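Local coordinates for protein diaminopimelate decarboxylase (PDB 2QGH) that probably catalyses the pyridoxal-phosphate-dependent decarboxylation of meso-diaminopimelate to L-lysine, the last step of lysine biosynthesis, at residues F47-Y50 and K51-F54; D413-R416 and L417-G421. All blocks are in the same frame, centred on the assembly; numbering follows the deposited sequence.

Interaction 1. Residues F47-Y50 and K51-F54; sequences FLNY and KEAF
K51 and F47 meet one turn apart near the C-terminal end of helix 40-52, which packs against the eight-stranded parallel barrel of the pyridoxal-binding domain, an alpha/beta barrel as in other fold-type III enzymes. Three successive i to i+4 bonds carry the backbone through residues 47-53: K51 N to F47 O, 3.0 Å, E52 N to L48 O, 3.1 Å, and A53 N to N49 O, 3.0 Å.

On the outer side, K51 can be followed atom by atom. Its CB rests 3.6 Å from F47 O, the carbonyl that its own backbone N grips. CG then comes obliquely to the F47 ring, 4.3 Å from CE2. CD draws off from that ring, and the bends at chi2 (-119°) and chi3 (-61°) bring CE within 4.0 Å of L48 CD1, the lysine and leucine chains lying side by side and pointing the same way. At the tip, NZ leads away from the helix.

E52 also runs beside the preceding turn. Its chi1 of 72° sets CG between its own N and carbonyl carbon, close to the carbonyl oxygens of both L48 and N49, before the chain extends outward.

The buried aromatic side chains face the barrel. F47 and Y50 both touch I61 of strand 59-64, and F54 lies on I276 and C278 of strand 275-278; Y50 OH is hydrogen-bonded to S283 OG. Farther along the chain the F54 ring returns to the helix edge-on, its CD2 lying 3.9 Å from Y50 O, near the plane of the ring.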
loop_
_atom_site.group_PDB
_atom_site.type_symbol
_atom_site.label_atom_id
_atom_site.label_comp_id
_atom_site.label_asym_id
_atom_site.label_seq_id
_atom_site.Cartn_x
_atom_site.Cartn_y
_atom_site.Cartn_z
ATOM N N PHE A 47 -4.339 -22.738 -14.206
ATOM C CA PHE A 47 -5.654 -22.438 -14.750
ATOM C C PHE A 47 -6.270 -23.703 -15.331
ATOM O O PHE A 47 -7.443 -23.991 -15.106
ATOM C CB PHE A 47 -5.566 -21.379 -15.848
ATOM C CG PHE A 47 -6.875 -21.121 -16.521
ATOM C CD1 PHE A 47 -7.882 -20.428 -15.860
ATOM C CD2 PHE A 47 -7.129 -21.630 -17.794
ATOM C CE1 PHE A 47 -9.128 -20.246 -16.451
ATOM C CE2 PHE A 47 -8.371 -21.455 -18.398
ATOM C CZ PHE A 47 -9.376 -20.762 -17.725
ATOM N N LEU A 48 -5.469 -24.447 -16.087
ATOM C CA LEU A 48 -5.924 -25.692 -16.695
ATOM C C LEU A 48 -6.365 -26.716 -15.650
ATOM O O LEU A 48 -7.167 -27.590 -15.943
ATOM C CB LEU A 48 -4.814 -26.281 -17.567
ATOM C CG LEU A 48 -4.960 -26.122 -19.084
ATOM C CD1 LEU A 48 -5.655 -24.816 -19.425
ATOM C CD2 LEU A 48 -3.586 -26.205 -19.729
ATOM N N ASN A 49 -5.846 -26.611 -14.433
ATOM C CA ASN A 49 -6.240 -27.545 -13.386
ATOM C C ASN A 49 -7.658 -27.239 -12.893
ATOM O O ASN A 49 -8.419 -28.150 -12.579
ATOM C CB ASN A 49 -5.246 -27.500 -12.224
ATOM C CG ASN A 49 -3.872 -28.003 -12.623
ATOM O OD1 ASN A 49 -3.749 -28.909 -13.449
ATOM N ND2 ASN A 49 -2.831 -27.428 -12.029
ATOM N N TYR A 50 -8.010 -25.956 -12.827
ATOM C CA TYR A 50 -9.347 -25.557 -12.400
ATOM C C TYR A 50 -10.336 -25.899 -13.504
ATOM O O TYR A 50 -11.461 -26.320 -13.244
ATOM C CB TYR A 50 -9.399 -24.051 -12.131
ATOM C CG TYR A 50 -9.142 -23.660 -10.696
ATOM C CD1 TYR A 50 -10.187 -23.597 -9.771
ATOM C CD2 TYR A 50 -7.852 -23.366 -10.257
ATOM C CE1 TYR A 50 -9.950 -23.248 -8.442
ATOM C CE2 TYR A 50 -7.604 -23.019 -8.939
ATOM C CZ TYR A 50 -8.653 -22.959 -8.037
ATOM O OH TYR A 50 -8.397 -22.590 -6.738
ATOM N N LYS A 51 -9.899 -25.718 -14.745
ATOM C CA LYS A 51 -10.739 -25.982 -15.905
ATOM C C LYS A 51 -11.121 -27.453 -16.021
ATOM O O LYS A 51 -12.234 -27.773 -16.434
ATOM C CB LYS A 51 -10.017 -25.531 -17.178
ATOM C CG LYS A 51 -10.930 -24.920 -18.240
ATOM C CD LYS A 51 -10.913 -25.715 -19.543
ATOM C CE LYS A 51 -9.521 -25.761 -20.159
ATOM N NZ LYS A 51 -9.466 -26.640 -21.368
ATOM N N GLU A 52 -10.208 -28.345 -15.647
ATOM C CA GLU A 52 -10.469 -29.778 -15.738
ATOM C C GLU A 52 -11.070 -30.369 -14.463
ATOM O O GLU A 52 -11.711 -31.419 -14.499
ATOM C CB GLU A 52 -9.182 -30.531 -16.079
ATOM C CG GLU A 52 -8.183 -30.597 -14.931
ATOM C CD GLU A 52 -7.080 -31.621 -15.163
ATOM O OE1 GLU A 52 -6.247 -31.816 -14.250
ATOM O OE2 GLU A 52 -7.046 -32.231 -16.256
ATOM N N ALA A 53 -10.856 -29.703 -13.334
ATOM C CA ALA A 53 -11.387 -30.179 -12.064
ATOM C C ALA A 53 -12.911 -30.271 -12.123
ATOM O O ALA A 53 -13.547 -30.839 -11.237
ATOM C CB ALA A 53 -10.961 -29.247 -10.941
ATOM N N PHE A 54 -13.486 -29.714 -13.180
ATOM C CA PHE A 54 -14.925 -29.717 -13.368
ATOM C C PHE A 54 -15.281 -30.116 -14.797
ATOM O O PHE A 54 -15.647 -29.272 -15.615
ATOM C CB PHE A 54 -15.487 -28.330 -13.066
ATOM C CG PHE A 54 -15.504 -27.984 -11.606
ATOM C CD1 PHE A 54 -16.442 -28.557 -10.755
ATOM C CD2 PHE A 54 -14.585 -27.081 -11.081
ATOM C CE1 PHE A 54 -16.466 -28.232 -9.402
ATOM C CE2 PHE A 54 -14.601 -26.752 -9.731
ATOM C CZ PHE A 54 -15.544 -27.328 -8.893
#

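Interaction 2. Residues D413-R416 and L417-G421; sequences DLWR and LEEEG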
loop_
_atom_site.group_PDB
_atom_site.type_symbol
_atom_site.label_atom_id
_atom_site.label_comp_id
_atom_site.label_asym_id
_atom_site.label_seq_id
_atom_site.Cartn_x
_atom_site.Cartn_y
_atom_site.Cartn_z
ATOM N N ASP A 413 7.793 9.847 -13.865
ATOM C CA ASP A 413 6.405 9.401 -13.851
ATOM C C ASP A 413 5.806 9.570 -12.456
ATOM O O ASP A 413 4.592 9.607 -12.295
ATOM C CB ASP A 413 6.282 7.931 -14.291
ATOM C CG ASP A 413 6.724 7.707 -15.729
ATOM O OD1 ASP A 413 6.525 8.611 -16.567
ATOM O OD2 ASP A 413 7.262 6.624 -16.032
ATOM N N LEU A 414 6.660 9.683 -11.447
ATOM C CA LEU A 414 6.184 9.850 -10.076
ATOM C C LEU A 414 5.421 11.151 -9.869
ATOM O O LEU A 414 4.430 11.185 -9.151
ATOM C CB LEU A 414 7.355 9.831 -9.089
ATOM C CG LEU A 414 8.173 8.551 -8.891
ATOM C CD1 LEU A 414 9.520 8.903 -8.239
ATOM C CD2 LEU A 414 7.391 7.552 -8.042
ATOM N N TRP A 415 5.885 12.221 -10.504
ATOM C CA TRP A 415 5.273 13.534 -10.318
ATOM C C TRP A 415 4.713 14.178 -11.578
ATOM O O TRP A 415 4.435 15.379 -11.592
ATOM C CB TRP A 415 6.303 14.467 -9.676
ATOM C CG TRP A 415 7.561 14.619 -10.489
ATOM C CD1 TRP A 415 7.705 15.330 -11.645
ATOM C CD2 TRP A 415 8.845 14.042 -10.215
ATOM N NE1 TRP A 415 8.989 15.233 -12.105
ATOM C CE2 TRP A 415 9.713 14.450 -11.248
ATOM C CE3 TRP A 415 9.346 13.221 -9.196
ATOM C CZ2 TRP A 415 11.059 14.067 -11.296
ATOM C CZ3 TRP A 415 10.691 12.839 -9.242
ATOM C CH2 TRP A 415 11.527 13.264 -10.286
ATOM N N ARG A 416 4.547 13.380 -12.623
ATOM C CA ARG A 416 4.031 13.852 -13.902
ATOM C C ARG A 416 2.734 14.654 -13.772
ATOM O O ARG A 416 2.591 15.712 -14.379
ATOM C CB ARG A 416 3.793 12.652 -14.830
ATOM C CG ARG A 416 3.391 13.017 -16.250
ATOM C CD ARG A 416 4.620 13.365 -17.075
ATOM N NE ARG A 416 5.423 12.175 -17.351
ATOM C CZ ARG A 416 6.669 12.197 -17.812
ATOM N NH1 ARG A 416 7.276 13.356 -18.050
ATOM N NH2 ARG A 416 7.307 11.057 -18.042
ATOM N N LEU A 417 1.796 14.148 -12.979
ATOM C CA LEU A 417 0.499 14.802 -12.796
ATOM C C LEU A 417 0.477 15.889 -11.728
ATOM O O LEU A 417 -0.592 16.359 -11.329
ATOM C CB LEU A 417 -0.569 13.752 -12.479
ATOM C CG LEU A 417 -0.818 12.683 -13.552
ATOM C CD1 LEU A 417 -1.790 11.628 -13.037
ATOM C CD2 LEU A 417 -1.360 13.343 -14.808
ATOM N N GLU A 418 1.656 16.295 -11.272
ATOM C CA GLU A 418 1.771 17.335 -10.253
ATOM C C GLU A 418 2.476 18.555 -10.823
ATOM O O GLU A 418 2.517 19.605 -10.184
ATOM C CB GLU A 418 2.587 16.838 -9.068
ATOM C CG GLU A 418 1.953 15.754 -8.238
ATOM C CD GLU A 418 2.970 15.108 -7.321
ATOM O OE1 GLU A 418 3.738 15.848 -6.668
ATOM O OE2 GLU A 418 3.011 13.863 -7.256
ATOM N N GLU A 419 3.035 18.400 -12.020
ATOM C CA GLU A 419 3.773 19.466 -12.682
ATOM C C GLU A 419 2.985 20.732 -12.993
ATOM O O GLU A 419 3.464 21.837 -12.745
ATOM C CB GLU A 419 4.419 18.936 -13.966
ATOM C CG GLU A 419 5.412 17.827 -13.702
ATOM C CD GLU A 419 6.512 17.762 -14.735
ATOM O OE1 GLU A 419 6.196 17.565 -15.927
ATOM O OE2 GLU A 419 7.695 17.906 -14.350
ATOM N N GLU A 420 1.786 20.586 -13.533
ATOM C CA GLU A 420 0.991 21.762 -13.847
ATOM C C GLU A 420 0.647 22.579 -12.601
ATOM O O GLU A 420 0.606 23.809 -12.651
ATOM C CB GLU A 420 -0.282 21.350 -14.596
ATOM C CG GLU A 420 -0.138 21.453 -16.114
ATOM C CD GLU A 420 -1.203 20.676 -16.877
ATOM O OE1 GLU A 420 -2.403 20.804 -16.539
ATOM O OE2 GLU A 420 -0.834 19.939 -17.821
ATOM N N GLY A 421 0.418 21.899 -11.481
ATOM C CA GLY A 421 0.080 22.596 -10.249
ATOM C C GLY A 421 1.240 23.392 -9.676
ATOM O O GLY A 421 1.042 24.320 -8.884
HETATM O O HOH W 1 1.972 11.805 -11.229
HETATM O O HOH W 2 10.650 16.620 -13.912
HETATM O O HOH W 3 0.869 17.878 -14.820
#
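A reverse turn near the C-terminus, in the segment after strand 402-406, brings E418 back to W415 at the subunit interface. E418 N donates to W415 O at 2.9 Å, an i to i+3 bond. W415 holds its indole with chi1 at 58°, CG between the backbone N and the carbonyl carbon, and E419 crosses it obliquely at the edge. E419 OE2 lies 3.7 Å from W415 NE1, and a water completes the link, accepting from NE1 at 2.8 Å and donating to OE2; the same OE2 forms a salt bridge with K97 of the second subunit. E418 folds along the W415 backbone, its CD 4.1 Å from W415 CB, and its OE1 forms a salt bridge with R94 and accepts a hydrogen bond from the backbone N of L71, both of the second subunit. The R416 chain, bent at chi2 and chi3, delivers NH2 to D413 OD1 in a salt bridge of 3.0 Å, nearly along its C-O axis and 22° out of the guanidinium plane. A second water joins R416 O to E420 N. The W415–E418 bond closes the four-residue loop of a type I beta-turn, here in a C-terminal tail bound to the partner subunit.

Overall arrangement
Interaction 1 and interaction 2 lie on opposite sides of the chain's centre, their centres 45 Å apart and their nearest atoms about 31 Å apart, so they do not touch. Residues 47-54 lie against the parallel barrel and stay within one subunit; the Y50 side chain is about 6 Å from the bound pyridoxal-5'-phosphate and about 13 Å from the bound lysine. Its partner S283 follows R282, which lines both ligand pockets, and this puts residues 47-54 close to the cofactor site. Residues 413-421, centred about 30 Å from the chain's centre, instead join the two subunits, meeting R94 and K97 on helix 89-97 of the second subunit, among others.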